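Alpha-1,6-mannanase (Bacteroides thetaiotaomicron, PDB 4V1S) probably hydrolyses internal alpha-1,6-mannosidic linkages of mannans, as a glycoside hydrolase family 76 enzyme of a gut symbiont. Local coordinates at residues 51-56 against 355-360; 155-160 against 216-221; 230-235 against 268-273. All blocks are in the same frame, centred on the assembly; numbering follows the deposited sequence. Where two conformers were deposited one is given.

Interaction 1: 51-56 against 355-360; sequences KETLSV and GRYPEH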
# COMPACT_ATOMS: atom_id res chain seq x y z
N LYS A 51 5.47 -17.51 5.11
CA LYS A 51 4.70 -18.35 6.04
C LYS A 51 5.25 -18.24 7.48
O LYS A 51 4.51 -18.20 8.43
CB LYS A 51 4.65 -19.80 5.55
CG LYS A 51 3.80 -19.92 4.28
CD LYS A 51 4.05 -21.19 3.50
CE LYS A 51 4.36 -22.34 4.44
NZ LYS A 51 3.16 -22.71 5.23
N GLU A 52 6.56 -18.19 7.60
CA GLU A 52 7.17 -18.00 8.90
C GLU A 52 6.70 -16.71 9.57
O GLU A 52 6.37 -16.69 10.77
CB GLU A 52 8.68 -18.05 8.78
CG GLU A 52 9.21 -19.45 8.55
CD GLU A 52 10.72 -19.51 8.28
OE1 GLU A 52 11.32 -18.46 7.96
OE2 GLU A 52 11.32 -20.61 8.37
N THR A 53 6.72 -15.63 8.80
CA THR A 53 6.35 -14.33 9.29
C THR A 53 4.88 -14.32 9.74
O THR A 53 4.55 -13.83 10.81
CB THR A 53 6.58 -13.27 8.24
OG1 THR A 53 7.90 -13.41 7.68
CG2 THR A 53 6.42 -11.91 8.82
N LEU A 54 4.03 -14.88 8.91
CA LEU A 54 2.59 -14.97 9.23
C LEU A 54 2.34 -15.76 10.50
O LEU A 54 1.41 -15.45 11.27
CB LEU A 54 1.79 -15.53 8.04
CG LEU A 54 1.75 -14.67 6.77
CD1 LEU A 54 1.16 -15.46 5.59
CD2 LEU A 54 0.96 -13.37 6.96
N SER A 55 3.14 -16.79 10.71
CA SER A 55 2.99 -17.62 11.89
C SER A 55 3.29 -16.79 13.14
O SER A 55 2.58 -16.88 14.15
CB SER A 55 3.90 -18.84 11.82
OG SER A 55 3.77 -19.61 12.97
N VAL A 56 4.32 -15.96 13.07
CA VAL A 56 4.67 -15.13 14.22
C VAL A 56 3.65 -14.02 14.46
O VAL A 56 3.25 -13.77 15.59
CB VAL A 56 6.09 -14.57 14.13
CG1 VAL A 56 6.43 -13.71 15.33
CG2 VAL A 56 7.08 -15.75 14.12
N GLY A 355 11.76 -13.37 15.43
CA GLY A 355 11.01 -13.34 14.17
C GLY A 355 10.11 -12.11 13.98
O GLY A 355 9.15 -12.15 13.18
N ARG A 356 10.45 -11.03 14.70
CA ARG A 356 9.74 -9.75 14.60
C ARG A 356 10.52 -8.72 13.79
O ARG A 356 11.73 -8.85 13.57
CB ARG A 356 9.41 -9.21 15.98
CG ARG A 356 8.60 -10.23 16.77
CD ARG A 356 8.10 -9.61 18.03
NE ARG A 356 7.32 -10.56 18.81
CZ ARG A 356 7.68 -11.04 19.98
NH1 ARG A 356 8.83 -10.69 20.54
NH2 ARG A 356 6.89 -11.90 20.60
N TYR A 357 9.79 -7.70 13.34
CA TYR A 357 10.33 -6.67 12.46
C TYR A 357 10.19 -5.27 13.05
O TYR A 357 9.18 -4.96 13.71
CB TYR A 357 9.66 -6.73 11.07
CG TYR A 357 10.09 -7.99 10.37
CD1 TYR A 357 9.42 -9.21 10.59
CD2 TYR A 357 11.22 -8.00 9.57
CE1 TYR A 357 9.88 -10.38 10.00
CE2 TYR A 357 11.66 -9.17 8.95
CZ TYR A 357 11.01 -10.36 9.19
OH TYR A 357 11.50 -11.51 8.60
N PRO A 358 11.20 -4.42 12.82
CA PRO A 358 11.17 -3.06 13.29
C PRO A 358 10.31 -2.15 12.42
O PRO A 358 9.96 -2.47 11.28
CB PRO A 358 12.63 -2.66 13.20
CG PRO A 358 13.09 -3.36 11.95
CD PRO A 358 12.42 -4.70 12.04
N GLU A 359 10.02 -0.97 12.95
CA GLU A 359 9.26 0.02 12.21
C GLU A 359 10.00 0.53 10.96
O GLU A 359 9.38 0.67 9.88
CB GLU A 359 8.96 1.20 13.11
CG GLU A 359 8.22 2.33 12.44
CD GLU A 359 7.57 3.30 13.41
OE1 GLU A 359 7.91 3.32 14.62
OE2 GLU A 359 6.73 4.11 12.96
N HIS A 360 11.30 0.77 11.11
CA HIS A 360 12.10 1.44 10.07
C HIS A 360 13.03 0.42 9.38
O HIS A 360 13.49 -0.54 10.01
CB HIS A 360 12.87 2.59 10.74
CG HIS A 360 13.46 3.60 9.80
ND1 HIS A 360 12.85 4.80 9.49
CD2 HIS A 360 14.65 3.61 9.14
CE1 HIS A 360 13.63 5.49 8.68
NE2 HIS A 360 14.72 4.78 8.46
O HOH W 1 10.14 -13.71 9.01
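The side chain of T53 meets the ring of Y357 at about a right angle, with a methyl contact and a shared water holding the two together. T53 CG2 lies anti to the backbone N and comes to 4.0 Å from Y357 CE1 in an oblique approach to the ring. The same rotamer (chi1 -49°) sets OG1 beside the backbone N, where it bonds to W49 O one helical turn back. The two hydroxyls stand 4.2 Å apart from T53 OG1 to Y357 OH, and a water bridges them: it donates to T53 OG1 at 2.6 Å and lies 2.6 Å from Y357 OH, at the edge of the ring and in its plane. Y357 OH also bonds to Y384 OH, which helps to fix the phenol. One turn further along the helix, V56 points at the loop, and its CG1, anti to the backbone N, packs 3.8 Å from G355 O and 4.3 Å from R356 CG. R356 continues past V56 to a salt bridge with D60. Helix 46-61 is thus joined to the loop between helices 334-350 and 374-394, both of which also pack against Y357.

Interaction 2: 155-160 against 216-221; sequences AYLATQ and YEITQD
A single isoleucine, I218, makes every contact from its segment: its CG2 methyl meets only Y156, while the CG1-CD1 branch reaches L157 and, through CD1, also Y156. I218 CG2 sits 3.8 Å from Y156 CE2, meeting the ring obliquely, while CG1 lies 3.8 Å from L157 CD2. The terminal CD1 completes the fit, 4.0 Å from Y156 CD2. Behind this arrangement is chi1 of I218 (-70°), which sets CG2 anti to the backbone N and CG1 beside it. Y156 CG is anti to the backbone N (chi1 172°), whereas L157 CG stands beside its own N and brings chiefly the CD2 methyl to I218. Over one face of the Y156 ring lies Q160 NE2, 3.7 Å above the plane and offset toward the rim, and this amide also makes a weak hydrogen bond to Y156 O. Both helices finish here, Q160 and Q220 leaving helical geometry with positive phi, and T219 OG1 accepts from D221 N in an ST turn. The contact lies at the surface, joining the C-terminal ends of helices 142-159 and 202-219; helix 162-177 also packs on Y156, and a salt bridge from E217 reaches K276 on helix 264-281.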
# COMPACT_ATOMS: atom_id res chain seq x y z
N ALA A 155 -7.58 -8.61 -5.32
CA ALA A 155 -8.25 -9.81 -4.84
C ALA A 155 -9.28 -10.30 -5.87
O ALA A 155 -9.39 -11.51 -6.15
CB ALA A 155 -8.92 -9.57 -3.49
N TYR A 156 -10.04 -9.36 -6.42
CA TYR A 156 -10.95 -9.68 -7.53
C TYR A 156 -10.21 -10.23 -8.76
O TYR A 156 -10.62 -11.22 -9.35
CB TYR A 156 -11.78 -8.44 -7.93
CG TYR A 156 -12.58 -8.68 -9.20
CD1 TYR A 156 -13.73 -9.44 -9.18
CD2 TYR A 156 -12.12 -8.21 -10.41
CE1 TYR A 156 -14.43 -9.71 -10.35
CE2 TYR A 156 -12.81 -8.46 -11.57
CZ TYR A 156 -13.96 -9.22 -11.54
OH TYR A 156 -14.64 -9.43 -12.73
N LEU A 157 -9.12 -9.60 -9.16
CA LEU A 157 -8.38 -10.10 -10.30
C LEU A 157 -7.90 -11.53 -10.09
O LEU A 157 -7.87 -12.31 -11.02
CB LEU A 157 -7.22 -9.18 -10.65
CG LEU A 157 -7.59 -7.82 -11.24
CD1 LEU A 157 -6.35 -6.93 -11.27
CD2 LEU A 157 -8.16 -7.94 -12.64
N ALA A 158 -7.52 -11.85 -8.85
CA ALA A 158 -6.97 -13.17 -8.50
C ALA A 158 -8.03 -14.28 -8.42
O ALA A 158 -7.72 -15.45 -8.65
CB ALA A 158 -6.20 -13.10 -7.19
N THR A 159 -9.26 -13.91 -8.05
CA THR A 159 -10.29 -14.88 -7.69
C THR A 159 -11.58 -14.79 -8.48
O THR A 159 -12.39 -15.74 -8.49
CB THR A 159 -10.72 -14.74 -6.21
OG1 THR A 159 -11.34 -13.47 -6.00
CG2 THR A 159 -9.53 -14.92 -5.28
N GLN A 160 -11.82 -13.62 -9.06
CA GLN A 160 -13.07 -13.30 -9.76
C GLN A 160 -14.30 -13.34 -8.85
O GLN A 160 -15.43 -13.47 -9.32
CB GLN A 160 -13.23 -14.17 -11.01
CG GLN A 160 -12.05 -13.97 -11.96
CD GLN A 160 -12.14 -12.68 -12.78
OE1 GLN A 160 -12.98 -12.56 -13.69
NE2 GLN A 160 -11.23 -11.76 -12.52
N TYR A 216 -10.38 1.14 -13.79
CA TYR A 216 -10.48 1.42 -15.22
C TYR A 216 -10.15 0.18 -16.03
O TYR A 216 -10.86 -0.17 -16.98
CB TYR A 216 -9.55 2.58 -15.63
CG TYR A 216 -9.54 2.79 -17.11
CD1 TYR A 216 -10.68 3.22 -17.77
CD2 TYR A 216 -8.40 2.53 -17.86
CE1 TYR A 216 -10.69 3.40 -19.14
CE2 TYR A 216 -8.39 2.70 -19.23
CZ TYR A 216 -9.54 3.14 -19.87
OH TYR A 216 -9.56 3.32 -21.23
N GLU A 217 -9.07 -0.49 -15.67
CA GLU A 217 -8.65 -1.69 -16.40
C GLU A 217 -9.72 -2.77 -16.29
O GLU A 217 -10.03 -3.44 -17.28
CB GLU A 217 -7.30 -2.17 -15.89
CG GLU A 217 -6.17 -1.24 -16.28
CD GLU A 217 -4.78 -1.78 -15.95
OE1 GLU A 217 -4.66 -2.86 -15.30
OE2 GLU A 217 -3.80 -1.07 -16.33
N ILE A 218 -10.32 -2.92 -15.12
CA ILE A 218 -11.35 -3.93 -14.91
C ILE A 218 -12.66 -3.59 -15.64
O ILE A 218 -13.24 -4.45 -16.33
CB ILE A 218 -11.63 -4.14 -13.40
CG1 ILE A 218 -10.42 -4.83 -12.76
CG2 ILE A 218 -12.89 -4.96 -13.16
CD1 ILE A 218 -10.35 -4.69 -11.25
N THR A 219 -13.13 -2.36 -15.47
CA THR A 219 -14.48 -1.99 -15.94
C THR A 219 -14.55 -1.33 -17.32
O THR A 219 -15.62 -1.27 -17.92
CB THR A 219 -15.15 -1.00 -14.98
OG1 THR A 219 -14.43 0.25 -15.01
CG2 THR A 219 -15.21 -1.55 -13.57
N GLN A 220 -13.40 -0.82 -17.78
CA GLN A 220 -13.25 0.02 -18.96
C GLN A 220 -14.13 1.27 -18.93
O GLN A 220 -14.40 1.87 -19.96
CB GLN A 220 -13.45 -0.83 -20.24
CG GLN A 220 -12.38 -1.91 -20.40
CD GLN A 220 -10.98 -1.33 -20.65
OE1 GLN A 220 -10.05 -1.49 -19.82
NE2 GLN A 220 -10.83 -0.63 -21.77
N ASP A 221 -14.52 1.69 -17.72
CA ASP A 221 -15.33 2.89 -17.54
C ASP A 221 -14.39 4.10 -17.51
O ASP A 221 -13.61 4.28 -16.56
CB ASP A 221 -16.15 2.79 -16.25
CG ASP A 221 -17.07 3.97 -16.01
OD1 ASP A 221 -16.90 5.06 -16.62
OD2 ASP A 221 -17.98 3.80 -15.18

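Interaction 3: 230-235 against 268-273; sequences RINDWT and GFMIRS
The methyl of M270 is the one atom of its segment that touches 230-235, and it meets a polar and an apolar neighbour at once. M270 CE lies 3.4 Å from N232 OD1 and 3.8 Å from T235 CG2. Toward T235 the approach is tip to tip, methyl against methyl, whereas N232 is met at a slant. The M270 chain is bent at both chi2 (-62°) and chi3 (-74°), which carries CE round to N232 and T235. In the next shell each partner is held by its polar atoms. N232 OD1 accepts from W274 NE1, so the amide oxygen faces both the indole donor and the methyl. T235 OG1 donates to I231 O at 2.7 Å, from above the carbonyl plane, and also pairs with S205 OG on helix 202-219; its CG2, anti to the backbone N, is thereby turned to M270. On the other helix, S273 OG bonds to F269 O at 2.9 Å, reaching it from the opposite face to S273 N. M209 of helix 202-219 and Y286 of helix 284-301 also pack on N232. No hydrogen bond joins the two segments directly: their mutual contact is van der Waals packing around one thioether methyl, while the buried amide oxygen finds its hydrogen bond in W274, just beyond the segment on helix 264-281.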
# COMPACT_ATOMS: atom_id res chain seq x y z
N ARG A 230 -7.50 13.91 -13.71
CA ARG A 230 -7.86 15.12 -13.01
C ARG A 230 -7.10 15.26 -11.69
O ARG A 230 -6.53 16.31 -11.39
CB ARG A 230 -9.38 15.14 -12.79
CG ARG A 230 -9.89 16.35 -12.07
CD ARG A 230 -11.41 16.29 -11.88
NE ARG A 230 -11.81 15.17 -11.04
CZ ARG A 230 -12.49 14.08 -11.42
NH1 ARG A 230 -12.90 13.90 -12.67
NH2 ARG A 230 -12.77 13.15 -10.50
N ILE A 231 -7.14 14.19 -10.87
CA ILE A 231 -6.45 14.21 -9.60
C ILE A 231 -4.93 14.33 -9.81
O ILE A 231 -4.26 15.07 -9.10
CB ILE A 231 -6.80 12.94 -8.79
CG1 ILE A 231 -8.29 12.97 -8.40
CG2 ILE A 231 -5.89 12.83 -7.57
CD1 ILE A 231 -8.82 11.61 -8.00
N ASN A 232 -4.40 13.61 -10.79
CA ASN A 232 -2.97 13.73 -11.10
C ASN A 232 -2.56 15.15 -11.47
O ASN A 232 -1.56 15.66 -10.96
CB ASN A 232 -2.56 12.81 -12.22
CG ASN A 232 -1.06 12.84 -12.44
OD1 ASN A 232 -0.29 12.62 -11.51
ND2 ASN A 232 -0.64 13.16 -13.66
N ASP A 233 -3.32 15.77 -12.37
CA ASP A 233 -3.02 17.15 -12.78
C ASP A 233 -2.93 18.06 -11.55
O ASP A 233 -1.99 18.85 -11.42
CB ASP A 233 -4.09 17.66 -13.73
CG ASP A 233 -3.97 17.09 -15.13
OD1 ASP A 233 -2.98 16.39 -15.45
OD2 ASP A 233 -4.89 17.34 -15.92
N TRP A 234 -3.89 17.94 -10.63
CA TRP A 234 -3.87 18.75 -9.41
C TRP A 234 -2.63 18.44 -8.56
O TRP A 234 -1.97 19.34 -8.02
CB TRP A 234 -5.15 18.54 -8.57
CG TRP A 234 -5.17 19.36 -7.33
CD1 TRP A 234 -5.64 20.65 -7.18
CD2 TRP A 234 -4.67 18.98 -6.04
NE1 TRP A 234 -5.46 21.08 -5.89
CE2 TRP A 234 -4.87 20.07 -5.17
CE3 TRP A 234 -4.11 17.81 -5.54
CZ2 TRP A 234 -4.51 20.02 -3.82
CZ3 TRP A 234 -3.75 17.76 -4.20
CH2 TRP A 234 -3.93 18.86 -3.36
N THR A 235 -2.34 17.14 -8.41
CA THR A 235 -1.27 16.71 -7.54
C THR A 235 0.09 17.18 -8.06
O THR A 235 0.92 17.70 -7.31
CB THR A 235 -1.31 15.20 -7.37
OG1 THR A 235 -2.64 14.81 -6.93
CG2 THR A 235 -0.30 14.75 -6.33
N GLY A 268 6.18 6.49 -4.26
CA GLY A 268 5.93 5.15 -4.78
C GLY A 268 4.52 4.96 -5.32
O GLY A 268 4.34 4.42 -6.39
N PHE A 269 3.51 5.38 -4.58
CA PHE A 269 2.16 5.21 -5.07
C PHE A 269 1.89 6.10 -6.31
O PHE A 269 1.12 5.70 -7.16
CB PHE A 269 1.10 5.47 -4.01
CG PHE A 269 0.85 4.29 -3.09
CD1 PHE A 269 0.12 3.19 -3.54
CD2 PHE A 269 1.22 4.34 -1.75
CE1 PHE A 269 -0.16 2.14 -2.70
CE2 PHE A 269 0.91 3.29 -0.91
CZ PHE A 269 0.23 2.20 -1.39
N MET A 270 2.56 7.25 -6.43
CA MET A 270 2.48 8.04 -7.66
C MET A 270 3.15 7.33 -8.84
O MET A 270 2.57 7.27 -9.91
CB MET A 270 3.03 9.47 -7.50
CG MET A 270 2.21 10.37 -6.55
SD MET A 270 0.50 10.68 -7.04
CE MET A 270 0.81 11.81 -8.38
N ILE A 271 4.30 6.73 -8.60
CA ILE A 271 4.99 5.95 -9.63
C ILE A 271 4.06 4.83 -10.14
O ILE A 271 3.88 4.65 -11.35
CB ILE A 271 6.34 5.40 -9.11
CG1 ILE A 271 7.33 6.53 -8.89
CG2 ILE A 271 6.91 4.37 -10.08
CD1 ILE A 271 8.43 6.12 -7.90
N ARG A 272 3.50 4.04 -9.22
CA ARG A 272 2.65 2.94 -9.65
C ARG A 272 1.47 3.46 -10.48
O ARG A 272 1.08 2.86 -11.50
CB ARG A 272 2.15 2.15 -8.44
CG ARG A 272 3.26 1.53 -7.62
CD ARG A 272 2.72 0.45 -6.70
NE ARG A 272 2.39 -0.71 -7.52
CZ ARG A 272 1.56 -1.69 -7.22
NH1 ARG A 272 0.92 -1.72 -6.05
NH2 ARG A 272 1.38 -2.66 -8.11
N SER A 273 0.90 4.58 -10.05
CA SER A 273 -0.22 5.20 -10.77
C SER A 273 0.20 5.63 -12.16
O SER A 273 -0.49 5.33 -13.14
CB SER A 273 -0.77 6.39 -9.98
OG SER A 273 -1.34 5.97 -8.74

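Overall arrangement
From the N terminus, helix 46-61 opens the widest loop, which interaction 1 closes almost 300 residues later by bringing 51-56 to 355-360, in the loop before the last helix, 374-394. Both other contacts fall within that span. Interaction 2 joins helix 142-159 to helix 202-219, and interaction 3 follows in series, tying the next helix, 222-239, to 264-281 across a connection that holds three strands; nothing crosses. Interactions 2 and 3 are about 20 Å apart between centres, whereas interaction 1 lies on the opposite side of the chain's centre from interaction 3. Together they link early and middle helices and a late loop of this largely helical glycoside hydrolase fold.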